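Local coordinates for cobalamin biosynthesis protein CobN (Mycobacterium tuberculosis, PDB 7C6O), which serves as the catalytic subunit of cobaltochelatase, the enzyme that inserts cobalt into the corrin ring during cobalamin biosynthesis, at residues A868-E873 / I1054-K1059; V881-W886 / I898-A903; D1021-Y1026 / V1085-G1090; V1025-G1030 / D1045-Q1050. All coordinates share one frame; numbering follows the deposited sequence. Where two conformers were deposited one is given.

Contact 1: A868-E873 / I1054-K1059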
loop_
_atom_site.group_PDB
_atom_site.type_symbol
_atom_site.label_atom_id
_atom_site.label_comp_id
_atom_site.label_asym_id
_atom_site.label_seq_id
_atom_site.Cartn_x
_atom_site.Cartn_y
_atom_site.Cartn_z
ATOM N N ALA A 868 4.596 -5.945 -29.753
ATOM C CA ALA A 868 5.476 -6.704 -30.637
ATOM C C ALA A 868 5.206 -8.200 -30.537
ATOM O O ALA A 868 5.160 -8.898 -31.556
ATOM C CB ALA A 868 6.939 -6.401 -30.310
ATOM N N ARG A 869 5.017 -8.708 -29.317
ATOM C CA ARG A 869 4.747 -10.131 -29.140
ATOM C C ARG A 869 3.441 -10.527 -29.817
ATOM O O ARG A 869 3.377 -11.535 -30.530
ATOM C CB ARG A 869 4.706 -10.479 -27.651
ATOM C CG ARG A 869 4.503 -11.962 -27.363
ATOM C CD ARG A 869 5.682 -12.789 -27.863
ATOM N NE ARG A 869 5.444 -14.227 -27.757
ATOM C CZ ARG A 869 5.925 -15.002 -26.789
ATOM N NH1 ARG A 869 6.681 -14.483 -25.830
ATOM N NH2 ARG A 869 5.655 -16.300 -26.783
ATOM N N TYR A 870 2.384 -9.739 -29.606
ATOM C CA TYR A 870 1.087 -10.076 -30.182
ATOM C C TYR A 870 1.137 -10.037 -31.704
ATOM O O TYR A 870 0.652 -10.954 -32.378
ATOM C CB TYR A 870 0.011 -9.127 -29.658
ATOM C CG TYR A 870 -1.390 -9.555 -30.025
ATOM C CD1 TYR A 870 -1.980 -9.143 -31.215
ATOM C CD2 TYR A 870 -2.117 -10.390 -29.190
ATOM C CE1 TYR A 870 -3.261 -9.541 -31.552
ATOM C CE2 TYR A 870 -3.398 -10.786 -29.514
ATOM C CZ TYR A 870 -3.964 -10.362 -30.698
ATOM O OH TYR A 870 -5.238 -10.763 -31.020
ATOM N N ARG A 871 1.719 -8.975 -32.263
ATOM C CA ARG A 871 1.777 -8.844 -33.715
ATOM C C ARG A 871 2.647 -9.932 -34.332
ATOM O O ARG A 871 2.346 -10.428 -35.426
ATOM C CB ARG A 871 2.282 -7.450 -34.088
ATOM C CG ARG A 871 2.165 -7.113 -35.565
ATOM C CD ARG A 871 2.263 -5.612 -35.803
ATOM N NE ARG A 871 2.385 -5.292 -37.222
ATOM C CZ ARG A 871 1.355 -5.130 -38.048
ATOM N NH1 ARG A 871 0.113 -5.258 -37.600
ATOM N NH2 ARG A 871 1.567 -4.841 -39.324
ATOM N N ASP A 872 3.717 -10.334 -33.638
ATOM C CA ASP A 872 4.550 -11.430 -34.127
ATOM C C ASP A 872 3.754 -12.724 -34.242
ATOM O O ASP A 872 3.964 -13.510 -35.173
ATOM C CB ASP A 872 5.754 -11.634 -33.205
ATOM C CG ASP A 872 6.855 -10.621 -33.446
ATOM O OD1 ASP A 872 6.744 -9.828 -34.406
ATOM O OD2 ASP A 872 7.834 -10.618 -32.670
ATOM N N GLU A 873 2.839 -12.966 -33.305
ATOM C CA GLU A 873 2.075 -14.207 -33.303
ATOM C C GLU A 873 0.844 -14.156 -34.199
ATOM O O GLU A 873 0.488 -15.176 -34.800
ATOM C CB GLU A 873 1.647 -14.563 -31.875
ATOM C CG GLU A 873 0.875 -15.871 -31.777
ATOM C CD GLU A 873 1.035 -16.553 -30.434
ATOM O OE1 GLU A 873 1.780 -16.027 -29.581
ATOM O OE2 GLU A 873 0.413 -17.621 -30.235
ATOM N N ILE A 1054 -11.469 -7.774 -25.195
ATOM C CA ILE A 1054 -10.094 -7.962 -24.742
ATOM C C ILE A 1054 -9.418 -9.027 -25.590
ATOM O O ILE A 1054 -9.855 -10.184 -25.631
ATOM C CB ILE A 1054 -10.058 -8.328 -23.255
ATOM C CG1 ILE A 1054 -10.555 -7.154 -22.409
ATOM C CG2 ILE A 1054 -8.643 -8.738 -22.849
ATOM C CD1 ILE A 1054 -10.658 -7.472 -20.927
ATOM N N ALA A 1055 -8.344 -8.637 -26.276
ATOM C CA ALA A 1055 -7.561 -9.568 -27.077
ATOM C C ALA A 1055 -6.385 -10.152 -26.307
ATOM O O ALA A 1055 -5.995 -11.300 -26.562
ATOM C CB ALA A 1055 -7.052 -8.873 -28.344
ATOM N N VAL A 1056 -5.811 -9.387 -25.380
ATOM C CA VAL A 1056 -4.706 -9.837 -24.538
ATOM C C VAL A 1056 -5.034 -9.479 -23.098
ATOM O O VAL A 1056 -5.255 -8.302 -22.787
ATOM C CB VAL A 1056 -3.365 -9.191 -24.925
ATOM C CG1 VAL A 1056 -2.212 -10.035 -24.409
ATOM C CG2 VAL A 1056 -3.267 -8.965 -26.412
ATOM N N ALA A 1057 -5.036 -10.476 -22.218
ATOM C CA ALA A 1057 -5.128 -10.236 -20.782
ATOM C C ALA A 1057 -3.716 -10.220 -20.209
ATOM O O ALA A 1057 -3.003 -11.226 -20.283
ATOM C CB ALA A 1057 -5.987 -11.301 -20.103
ATOM N N ALA A 1058 -3.308 -9.085 -19.650
ATOM C CA ALA A 1058 -1.929 -8.890 -19.236
ATOM C C ALA A 1058 -1.834 -8.639 -17.737
ATOM O O ALA A 1058 -2.715 -8.024 -17.131
ATOM C CB ALA A 1058 -1.285 -7.721 -19.995
ATOM N N LYS A 1059 -0.748 -9.134 -17.150
ATOM C CA LYS A 1059 -0.371 -8.837 -15.776
ATOM C C LYS A 1059 1.141 -8.712 -15.733
ATOM O O LYS A 1059 1.848 -9.477 -16.392
ATOM C CB LYS A 1059 -0.836 -9.924 -14.798
ATOM C CG LYS A 1059 -0.467 -9.642 -13.343
ATOM C CD LYS A 1059 -1.189 -8.404 -12.835
ATOM C CE LYS A 1059 -0.766 -8.031 -11.419
ATOM N NZ LYS A 1059 0.555 -7.335 -11.352
HETATM O O HOH W 1 -6.385 -12.569 -29.013
#

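Contact 2: V881-W886 / I898-A903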
loop_
_atom_site.group_PDB
_atom_site.type_symbol
_atom_site.label_atom_id
_atom_site.label_comp_id
_atom_site.label_asym_id
_atom_site.label_seq_id
_atom_site.Cartn_x
_atom_site.Cartn_y
_atom_site.Cartn_z
ATOM N N VAL A 881 -6.331 -4.311 -24.919
ATOM C CA VAL A 881 -5.532 -4.966 -23.892
ATOM C C VAL A 881 -6.258 -4.813 -22.564
ATOM O O VAL A 881 -6.683 -3.709 -22.208
ATOM C CB VAL A 881 -4.117 -4.367 -23.809
ATOM C CG1 VAL A 881 -3.360 -4.944 -22.621
ATOM C CG2 VAL A 881 -3.357 -4.606 -25.111
ATOM N N GLY A 882 -6.416 -5.921 -21.844
ATOM C CA GLY A 882 -6.901 -5.886 -20.476
ATOM C C GLY A 882 -5.724 -6.003 -19.527
ATOM O O GLY A 882 -4.893 -6.903 -19.664
ATOM N N LEU A 883 -5.652 -5.075 -18.574
ATOM C CA LEU A 883 -4.522 -5.009 -17.655
ATOM C C LEU A 883 -5.021 -4.899 -16.223
ATOM O O LEU A 883 -5.881 -4.064 -15.922
ATOM C CB LEU A 883 -3.612 -3.822 -17.983
ATOM C CG LEU A 883 -2.354 -3.673 -17.120
ATOM C CD1 LEU A 883 -1.364 -4.797 -17.418
ATOM C CD2 LEU A 883 -1.705 -2.307 -17.328
ATOM N N SER A 884 -4.476 -5.737 -15.343
ATOM C CA SER A 884 -4.755 -5.650 -13.917
ATOM C C SER A 884 -3.674 -4.812 -13.247
ATOM O O SER A 884 -2.480 -5.034 -13.470
ATOM C CB SER A 884 -4.822 -7.044 -13.292
ATOM O OG SER A 884 -5.922 -7.775 -13.804
ATOM N N VAL A 885 -4.095 -3.848 -12.428
ATOM C CA VAL A 885 -3.203 -2.828 -11.887
ATOM C C VAL A 885 -3.386 -2.771 -10.377
ATOM O O VAL A 885 -4.505 -2.553 -9.895
ATOM C CB VAL A 885 -3.469 -1.450 -12.517
ATOM C CG1 VAL A 885 -2.639 -0.383 -11.836
ATOM C CG2 VAL A 885 -3.177 -1.486 -14.015
ATOM N N TRP A 886 -2.292 -2.936 -9.636
ATOM C CA TRP A 886 -2.315 -2.975 -8.181
ATOM C C TRP A 886 -1.593 -1.771 -7.589
ATOM O O TRP A 886 -0.636 -1.249 -8.168
ATOM C CB TRP A 886 -1.659 -4.251 -7.649
ATOM C CG TRP A 886 -2.365 -5.515 -8.016
ATOM C CD1 TRP A 886 -3.675 -5.655 -8.372
ATOM C CD2 TRP A 886 -1.792 -6.827 -8.068
ATOM N NE1 TRP A 886 -3.953 -6.975 -8.639
ATOM C CE2 TRP A 886 -2.814 -7.715 -8.459
ATOM C CE3 TRP A 886 -0.513 -7.336 -7.824
ATOM C CZ2 TRP A 886 -2.596 -9.084 -8.609
ATOM C CZ3 TRP A 886 -0.298 -8.695 -7.973
ATOM C CH2 TRP A 886 -1.336 -9.554 -8.360
ATOM N N ILE A 898 0.724 2.166 -14.810
ATOM C CA ILE A 898 0.015 3.369 -15.239
ATOM C C ILE A 898 0.592 3.880 -16.550
ATOM O O ILE A 898 -0.144 4.228 -17.481
ATOM C CB ILE A 898 0.085 4.444 -14.140
ATOM C CG1 ILE A 898 -0.435 3.884 -12.813
ATOM C CG2 ILE A 898 -0.684 5.686 -14.566
ATOM C CD1 ILE A 898 0.120 4.598 -11.596
ATOM N N ALA A 899 1.923 3.932 -16.637
ATOM C CA ALA A 899 2.574 4.393 -17.857
ATOM C C ALA A 899 2.249 3.485 -19.037
ATOM O O ALA A 899 2.106 3.958 -20.171
ATOM C CB ALA A 899 4.084 4.474 -17.641
ATOM N N GLU A 900 2.128 2.177 -18.793
ATOM C CA GLU A 900 1.811 1.261 -19.884
ATOM C C GLU A 900 0.431 1.551 -20.459
ATOM O O GLU A 900 0.250 1.551 -21.682
ATOM C CB GLU A 900 1.897 -0.190 -19.409
ATOM C CG GLU A 900 1.705 -1.200 -20.535
ATOM C CD GLU A 900 1.738 -2.641 -20.058
ATOM O OE1 GLU A 900 1.785 -2.867 -18.832
ATOM O OE2 GLU A 900 1.712 -3.552 -20.914
ATOM N N VAL A 901 -0.554 1.801 -19.593
ATOM C CA VAL A 901 -1.887 2.166 -20.066
ATOM C C VAL A 901 -1.821 3.431 -20.913
ATOM O O VAL A 901 -2.366 3.488 -22.021
ATOM C CB VAL A 901 -2.851 2.340 -18.877
ATOM C CG1 VAL A 901 -4.208 2.824 -19.366
ATOM C CG2 VAL A 901 -2.991 1.035 -18.103
ATOM N N LEU A 902 -1.147 4.462 -20.401
ATOM C CA LEU A 902 -1.014 5.712 -21.144
ATOM C C LEU A 902 -0.299 5.493 -22.473
ATOM O O LEU A 902 -0.703 6.049 -23.501
ATOM C CB LEU A 902 -0.272 6.743 -20.293
ATOM C CG LEU A 902 -1.010 7.215 -19.037
ATOM C CD1 LEU A 902 -0.155 8.169 -18.214
ATOM C CD2 LEU A 902 -2.327 7.874 -19.413
ATOM N N ALA A 903 0.759 4.677 -22.474
ATOM C CA ALA A 903 1.507 4.437 -23.705
ATOM C C ALA A 903 0.653 3.723 -24.745
ATOM O O ALA A 903 0.716 4.047 -25.938
ATOM C CB ALA A 903 2.773 3.633 -23.404
#

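Contact 3: D1021-Y1026 / V1085-G1090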
loop_
_atom_site.group_PDB
_atom_site.type_symbol
_atom_site.label_atom_id
_atom_site.label_comp_id
_atom_site.label_asym_id
_atom_site.label_seq_id
_atom_site.Cartn_x
_atom_site.Cartn_y
_atom_site.Cartn_z
ATOM N N ASP A 1021 -19.673 -19.745 -13.606
ATOM C CA ASP A 1021 -19.520 -19.508 -12.174
ATOM C C ASP A 1021 -18.314 -18.625 -11.891
ATOM O O ASP A 1021 -18.395 -17.685 -11.091
ATOM C CB ASP A 1021 -19.383 -20.834 -11.428
ATOM C CG ASP A 1021 -20.644 -21.663 -11.477
ATOM O OD1 ASP A 1021 -21.748 -21.082 -11.518
ATOM O OD2 ASP A 1021 -20.526 -22.901 -11.469
ATOM N N LEU A 1022 -17.176 -18.928 -12.523
ATOM C CA LEU A 1022 -15.987 -18.098 -12.355
ATOM C C LEU A 1022 -16.279 -16.650 -12.726
ATOM O O LEU A 1022 -15.940 -15.723 -11.980
ATOM C CB LEU A 1022 -14.836 -18.649 -13.201
ATOM C CG LEU A 1022 -14.365 -20.073 -12.897
ATOM C CD1 LEU A 1022 -13.268 -20.502 -13.872
ATOM C CD2 LEU A 1022 -13.884 -20.191 -11.457
ATOM N N ALA A 1023 -16.922 -16.440 -13.877
ATOM C CA ALA A 1023 -17.213 -15.083 -14.328
ATOM C C ALA A 1023 -18.211 -14.390 -13.409
ATOM O O ALA A 1023 -18.099 -13.183 -13.164
ATOM C CB ALA A 1023 -17.738 -15.108 -15.763
ATOM N N GLN A 1024 -19.198 -15.132 -12.896
ATOM C CA GLN A 1024 -20.199 -14.520 -12.027
ATOM C C GLN A 1024 -19.569 -13.994 -10.743
ATOM O O GLN A 1024 -19.897 -12.891 -10.289
ATOM C CB GLN A 1024 -21.312 -15.519 -11.705
ATOM C CG GLN A 1024 -22.383 -14.947 -10.786
ATOM C CD GLN A 1024 -23.524 -15.910 -10.514
ATOM O OE1 GLN A 1024 -23.543 -17.034 -11.017
ATOM N NE2 GLN A 1024 -24.488 -15.469 -9.709
ATOM N N VAL A 1025 -18.664 -14.765 -10.141
ATOM C CA VAL A 1025 -17.992 -14.297 -8.932
ATOM C C VAL A 1025 -17.079 -13.121 -9.256
ATOM O O VAL A 1025 -17.108 -12.087 -8.579
ATOM C CB VAL A 1025 -17.224 -15.449 -8.260
ATOM C CG1 VAL A 1025 -16.320 -14.913 -7.155
ATOM C CG2 VAL A 1025 -18.203 -16.474 -7.696
ATOM N N TYR A 1026 -16.256 -13.260 -10.302
ATOM C CA TYR A 1026 -15.384 -12.164 -10.718
ATOM C C TYR A 1026 -16.180 -10.888 -10.962
ATOM O O TYR A 1026 -15.774 -9.800 -10.537
ATOM C CB TYR A 1026 -14.610 -12.569 -11.973
ATOM C CG TYR A 1026 -13.655 -11.522 -12.504
ATOM C CD1 TYR A 1026 -14.088 -10.539 -13.391
ATOM C CD2 TYR A 1026 -12.315 -11.529 -12.138
ATOM C CE1 TYR A 1026 -13.216 -9.585 -13.885
ATOM C CE2 TYR A 1026 -11.435 -10.582 -12.631
ATOM C CZ TYR A 1026 -11.892 -9.612 -13.502
ATOM O OH TYR A 1026 -11.021 -8.667 -13.992
ATOM N N VAL A 1085 -13.416 -13.315 -19.788
ATOM C CA VAL A 1085 -13.467 -13.113 -21.234
ATOM C C VAL A 1085 -13.872 -14.404 -21.936
ATOM O O VAL A 1085 -14.681 -14.391 -22.873
ATOM C CB VAL A 1085 -12.116 -12.585 -21.751
ATOM C CG1 VAL A 1085 -12.122 -12.483 -23.275
ATOM C CG2 VAL A 1085 -11.792 -11.234 -21.124
ATOM N N ARG A 1086 -13.317 -15.539 -21.498
ATOM C CA ARG A 1086 -13.682 -16.815 -22.106
ATOM C C ARG A 1086 -15.161 -17.115 -21.899
ATOM O O ARG A 1086 -15.842 -17.575 -22.822
ATOM C CB ARG A 1086 -12.821 -17.944 -21.537
ATOM C CG ARG A 1086 -13.049 -19.292 -22.222
ATOM C CD ARG A 1086 -12.143 -20.395 -21.678
ATOM N NE ARG A 1086 -12.359 -20.629 -20.254
ATOM C CZ ARG A 1086 -11.466 -20.353 -19.310
ATOM N NH1 ARG A 1086 -10.287 -19.848 -19.641
ATOM N NH2 ARG A 1086 -11.750 -20.592 -18.035
ATOM N N ALA A 1087 -15.677 -16.852 -20.696
ATOM C CA ALA A 1087 -17.096 -17.074 -20.436
ATOM C C ALA A 1087 -17.966 -16.216 -21.344
ATOM O O ALA A 1087 -18.986 -16.683 -21.866
ATOM C CB ALA A 1087 -17.412 -16.789 -18.968
ATOM N N LEU A 1088 -17.572 -14.959 -21.554
ATOM C CA LEU A 1088 -18.394 -14.044 -22.338
ATOM C C LEU A 1088 -18.361 -14.388 -23.823
ATOM O O LEU A 1088 -19.391 -14.308 -24.504
ATOM C CB LEU A 1088 -17.934 -12.604 -22.113
ATOM C CG LEU A 1088 -18.250 -11.998 -20.746
ATOM C CD1 LEU A 1088 -17.461 -10.720 -20.532
ATOM C CD2 LEU A 1088 -19.746 -11.735 -20.614
ATOM N N THR A 1089 -17.193 -14.774 -24.345
ATOM C CA THR A 1089 -17.013 -14.949 -25.778
ATOM C C THR A 1089 -16.917 -16.399 -26.224
ATOM O O THR A 1089 -17.071 -16.667 -27.418
ATOM C CB THR A 1089 -15.747 -14.219 -26.256
ATOM O OG1 THR A 1089 -14.589 -14.910 -25.772
ATOM C CG2 THR A 1089 -15.727 -12.788 -25.739
ATOM N N GLY A 1090 -16.662 -17.333 -25.307
ATOM C CA GLY A 1090 -16.403 -18.708 -25.674
ATOM C C GLY A 1090 -14.970 -19.005 -26.055
ATOM O O GLY A 1090 -14.635 -20.175 -26.281
#

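Contact 4: V1025-G1030 / D1045-Q1050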
loop_
_atom_site.group_PDB
_atom_site.type_symbol
_atom_site.label_atom_id
_atom_site.label_comp_id
_atom_site.label_asym_id
_atom_site.label_seq_id
_atom_site.Cartn_x
_atom_site.Cartn_y
_atom_site.Cartn_z
ATOM N N VAL A 1025 -18.664 -14.765 -10.141
ATOM C CA VAL A 1025 -17.992 -14.297 -8.932
ATOM C C VAL A 1025 -17.079 -13.121 -9.256
ATOM O O VAL A 1025 -17.108 -12.087 -8.579
ATOM C CB VAL A 1025 -17.224 -15.449 -8.260
ATOM C CG1 VAL A 1025 -16.320 -14.913 -7.155
ATOM C CG2 VAL A 1025 -18.203 -16.474 -7.696
ATOM N N TYR A 1026 -16.256 -13.260 -10.302
ATOM C CA TYR A 1026 -15.384 -12.164 -10.718
ATOM C C TYR A 1026 -16.180 -10.888 -10.962
ATOM O O TYR A 1026 -15.774 -9.800 -10.537
ATOM C CB TYR A 1026 -14.610 -12.569 -11.973
ATOM C CG TYR A 1026 -13.655 -11.522 -12.504
ATOM C CD1 TYR A 1026 -14.088 -10.539 -13.391
ATOM C CD2 TYR A 1026 -12.315 -11.529 -12.138
ATOM C CE1 TYR A 1026 -13.216 -9.585 -13.885
ATOM C CE2 TYR A 1026 -11.435 -10.582 -12.631
ATOM C CZ TYR A 1026 -11.892 -9.612 -13.502
ATOM O OH TYR A 1026 -11.021 -8.667 -13.992
ATOM N N THR A 1027 -17.330 -11.007 -11.629
ATOM C CA THR A 1027 -18.142 -9.836 -11.940
ATOM C C THR A 1027 -18.855 -9.297 -10.706
ATOM O O THR A 1027 -19.072 -8.086 -10.596
ATOM C CB THR A 1027 -19.147 -10.186 -13.038
ATOM O OG1 THR A 1027 -18.446 -10.750 -14.155
ATOM C CG2 THR A 1027 -19.900 -8.950 -13.501
ATOM N N ALA A 1028 -19.216 -10.172 -9.765
ATOM C CA ALA A 1028 -19.865 -9.709 -8.542
ATOM C C ALA A 1028 -18.914 -8.896 -7.674
ATOM O O ALA A 1028 -19.358 -8.019 -6.924
ATOM C CB ALA A 1028 -20.411 -10.896 -7.750
ATOM N N TRP A 1029 -17.614 -9.171 -7.756
ATOM C CA TRP A 1029 -16.628 -8.471 -6.948
ATOM C C TRP A 1029 -15.952 -7.320 -7.678
ATOM O O TRP A 1029 -15.410 -6.429 -7.017
ATOM C CB TRP A 1029 -15.550 -9.449 -6.458
ATOM C CG TRP A 1029 -16.024 -10.413 -5.405
ATOM C CD1 TRP A 1029 -17.044 -11.314 -5.514
ATOM C CD2 TRP A 1029 -15.481 -10.581 -4.090
ATOM N NE1 TRP A 1029 -17.173 -12.027 -4.348
ATOM C CE2 TRP A 1029 -16.225 -11.599 -3.458
ATOM C CE3 TRP A 1029 -14.436 -9.973 -3.386
ATOM C CZ2 TRP A 1029 -15.962 -12.017 -2.154
ATOM C CZ3 TRP A 1029 -14.173 -10.394 -2.093
ATOM C CH2 TRP A 1029 -14.934 -11.405 -1.490
ATOM N N GLY A 1030 -15.976 -7.305 -9.010
ATOM C CA GLY A 1030 -15.241 -6.299 -9.754
ATOM C C GLY A 1030 -16.006 -5.607 -10.866
ATOM O O GLY A 1030 -15.411 -4.877 -11.666
ATOM N N ASP A 1045 -23.062 -4.465 -17.395
ATOM C CA ASP A 1045 -23.236 -4.489 -18.843
ATOM C C ASP A 1045 -22.076 -3.798 -19.548
ATOM O O ASP A 1045 -21.618 -4.258 -20.600
ATOM C CB ASP A 1045 -24.570 -3.842 -19.218
ATOM C CG ASP A 1045 -25.757 -4.727 -18.888
ATOM O OD1 ASP A 1045 -25.630 -5.965 -19.005
ATOM O OD2 ASP A 1045 -26.818 -4.187 -18.514
ATOM N N ASP A 1046 -21.581 -2.696 -18.979
ATOM C CA ASP A 1046 -20.421 -2.029 -19.560
ATOM C C ASP A 1046 -19.169 -2.887 -19.426
ATOM O O ASP A 1046 -18.342 -2.933 -20.344
ATOM C CB ASP A 1046 -20.209 -0.668 -18.902
ATOM C CG ASP A 1046 -21.272 0.335 -19.292
ATOM O OD1 ASP A 1046 -21.775 0.252 -20.430
ATOM O OD2 ASP A 1046 -21.605 1.201 -18.460
ATOM N N MET A 1047 -19.008 -3.575 -18.292
ATOM C CA MET A 1047 -17.851 -4.452 -18.138
ATOM C C MET A 1047 -17.876 -5.574 -19.167
ATOM O O MET A 1047 -16.846 -5.893 -19.772
ATOM C CB MET A 1047 -17.795 -5.030 -16.724
ATOM C CG MET A 1047 -16.411 -5.542 -16.337
ATOM S SD MET A 1047 -16.436 -6.824 -15.072
ATOM C CE MET A 1047 -17.088 -8.198 -16.015
ATOM N N ASN A 1048 -19.048 -6.178 -19.386
ATOM C CA ASN A 1048 -19.151 -7.273 -20.345
ATOM C C ASN A 1048 -18.847 -6.797 -21.761
ATOM O O ASN A 1048 -18.169 -7.496 -22.524
ATOM C CB ASN A 1048 -20.541 -7.908 -20.275
ATOM C CG ASN A 1048 -20.793 -8.619 -18.954
ATOM O OD1 ASN A 1048 -19.861 -9.063 -18.286
ATOM N ND2 ASN A 1048 -22.059 -8.731 -18.576
ATOM N N ARG A 1049 -19.339 -5.612 -22.131
ATOM C CA ARG A 1049 -19.069 -5.092 -23.468
ATOM C C ARG A 1049 -17.573 -4.917 -23.701
ATOM O O ARG A 1049 -17.061 -5.279 -24.767
ATOM C CB ARG A 1049 -19.805 -3.769 -23.683
ATOM C CG ARG A 1049 -21.321 -3.897 -23.656
ATOM C CD ARG A 1049 -22.008 -2.580 -23.981
ATOM N NE ARG A 1049 -21.933 -2.268 -25.403
ATOM C CZ ARG A 1049 -22.777 -2.744 -26.314
ATOM N NH1 ARG A 1049 -23.760 -3.556 -25.948
ATOM N NH2 ARG A 1049 -22.639 -2.410 -27.589
ATOM N N GLN A 1050 -16.854 -4.377 -22.713
ATOM C CA GLN A 1050 -15.424 -4.142 -22.886
ATOM C C GLN A 1050 -14.617 -5.432 -22.765
ATOM O O GLN A 1050 -13.650 -5.626 -23.509
ATOM C CB GLN A 1050 -14.927 -3.103 -21.877
ATOM C CG GLN A 1050 -15.772 -1.834 -21.790
ATOM C CD GLN A 1050 -16.124 -1.247 -23.149
ATOM O OE1 GLN A 1050 -15.328 -1.289 -24.089
ATOM N NE2 GLN A 1050 -17.329 -0.692 -23.255
HETATM O O HOH W 2 -19.579 -11.074 -16.491
#

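Contact 1: A868-E873 / I1054-K1059
A buried helix-on-sheet contact joins Y870, in the later part of helix 853-874, to A1055 and V1056, where the chain enters strand 1056-1061. One aromatic ring does nearly all the work. Y870 holds CG anti to its backbone nitrogen (chi1 -170°), which carries the ring off the helix toward the start of the strand. There its CD2 lies 3.3 Å from CG2 of V1056, a tight approach, and the same methyl is 3.6 Å from CE2 of Y870. The V1056 branch involved stands beside its own backbone nitrogen, and the two side chains run past each other in opposite directions. Farther out, OH of Y870 reaches to 3.7 Å from CB of A1055.

The setting is a three-layer alpha/beta arrangement. Strand 1056-1061 runs parallel to strand 880-885, which follows helix 853-874 in the chain, so the helix packs against the neighbour of the strand it precedes. V1056 faces this helix, whereas A1057 faces M1081 and V1082 of helix 1072-1089 on the other side of the sheet.

A water completes the join. Lying in the plane of the Y870 ring at its hydroxyl edge, it is 2.9 Å from OH of Y870 and donates to the carbonyl O of A1055 at 2.8 Å. P878, just before strand 880-885, and Y1096 of strand 1094-1099 also touch the Y870 side chain.

Contact 2: V881-W886 / I898-A903
L883 meets V901 and E900 through the two methyls at the end of its side chain, an example of how a single leucine can seat a helix on a sheet. The purely apolar part is one methyl pair, CD2 of L883 at 3.7 Å from CG2 of V901. L883 leaves strand 880-885 with CG anti to the backbone nitrogen (chi1 -178°) and crosses the V901 side chain at a slant.

The second kind of contact sets hydrocarbon against a buried carboxylate. OE1 of E900 lies 3.8 Å from CD2 and 4.0 Å from CD1 of L883, so both methyls border one oxygen. The glutamate chain is extended (chi2 -178°) and reaches from the helix toward the sheet, beside L883. Its OE1 accepts a hydrogen bond from ND2 of N1060, so the burial of this oxygen is paid for by a partner close at hand.

Helix 896-905 lies in the connection between strands 880-885 and 935-940, adjacent and parallel in the sheet, and packs on one face of it. It is held from several directions: V901 also touches V936 and V938 of strand 935-940 and L955 of helix 949-963, while E900 packs on L862 and L866 of helix 853-874.

Contact 3: D1021-Y1026 / V1085-G1090
R1086 and A1087 carry the meeting of helix 1072-1089 with L1022 and A1023 of helix 1019-1030. Just before them, V1085 turns its side chain to I1054, P1093 and Y1051, and its carbonyl oxygen serves the end of its own helix. R1086 leaves its helix to one side of the facing segment, then bends at its third torsion (chi3 61°), which brings the guanidinium round to L1022. CD1 of that leucine lies at the guanidinium edge, near its plane, a loose 4.4 Å from NH2 of R1086. The charge is met by a salt bridge from NE to OD2 of D1019, at the start of the same helix as L1022, and NH1 is bonded to the carbonyl O of T1156.

A1087 marks the closest approach: its CB is 3.6 Å from CB of A1023, with the two CA atoms 6.4 Å apart. L1088 packs on N1048 and Y1051 of helix 1044-1051. T1089 turns back on the helix, its OG1 donating to O of V1085 at 2.9 Å from 40° above the carbonyl plane; the T1089 backbone N bonds to the same oxygen. At G1090 the chain leaves helical geometry with a positive phi of 84°, a conformation that glycine adopts easily. The arrangement is a helix-helix packing in which facing alanines let the two backbones come close, beside the mixed beta sheet of this alpha/beta region.

Contact 4: V1025-G1030 / D1045-Q1050
OG1 of T1027 is gripped by two hydrogen bonds and also meets the methyl of M1047. It donates to the carbonyl O of A1023, one turn back in its own helix, and receives a hydrogen from a water at 2.6 Å. The same water donates to OD1 of N1048 at 2.7 Å, giving the two helices a polar bridge.

Beside it lies the apolar part of the contact. M1047 runs out nearly extended and then bends at its last torsion (chi3 72°), which swings CE onto T1027. This methyl is 3.4 Å from OG1 and 3.8 Å from CG2 of T1027, so it touches both branches of the threonine. The sulfur sits nearer the C-terminal part of 1025-1030, SD lying 4.1 Å from O of G1030 and 4.4 Å from CE1 of Y1026. That ring's hydroxyl is hydrogen-bonded to OH of Y1051, a second tie to helix 1044-1051.

The segment axes come no nearer than 11.2 Å, at 124° to each other, and the long methionine spans the gap. Between the helices the chain forms strands 1032-1034 and 1041-1042, an antiparallel hairpin at one border of the eight-stranded sheet; helices that flank a hairpin are here packed against each other.

All four contacts belong to one alpha/beta region built on a mixed eight-stranded sheet. Contacts 1 and 2, with centres about 13 Å apart, use neighbouring parallel strands, 1056-1061 and 880-885, joined by backbone hydrogen bonding between V1056, A1058 and G882; along the chain contact 2 is nested inside contact 1 and closes before contacts 3 and 4 open. Contacts 3 and 4 share V1025 and Y1026 of helix 1019-1030 and have centres about 9 Å apart. Contact 4 is also nested within contact 1, whereas contact 3 crosses it in sequence, tied to it by I1054 against V1085. Segments distant in sequence are thus interlocked into one compact unit of the catalytic subunit.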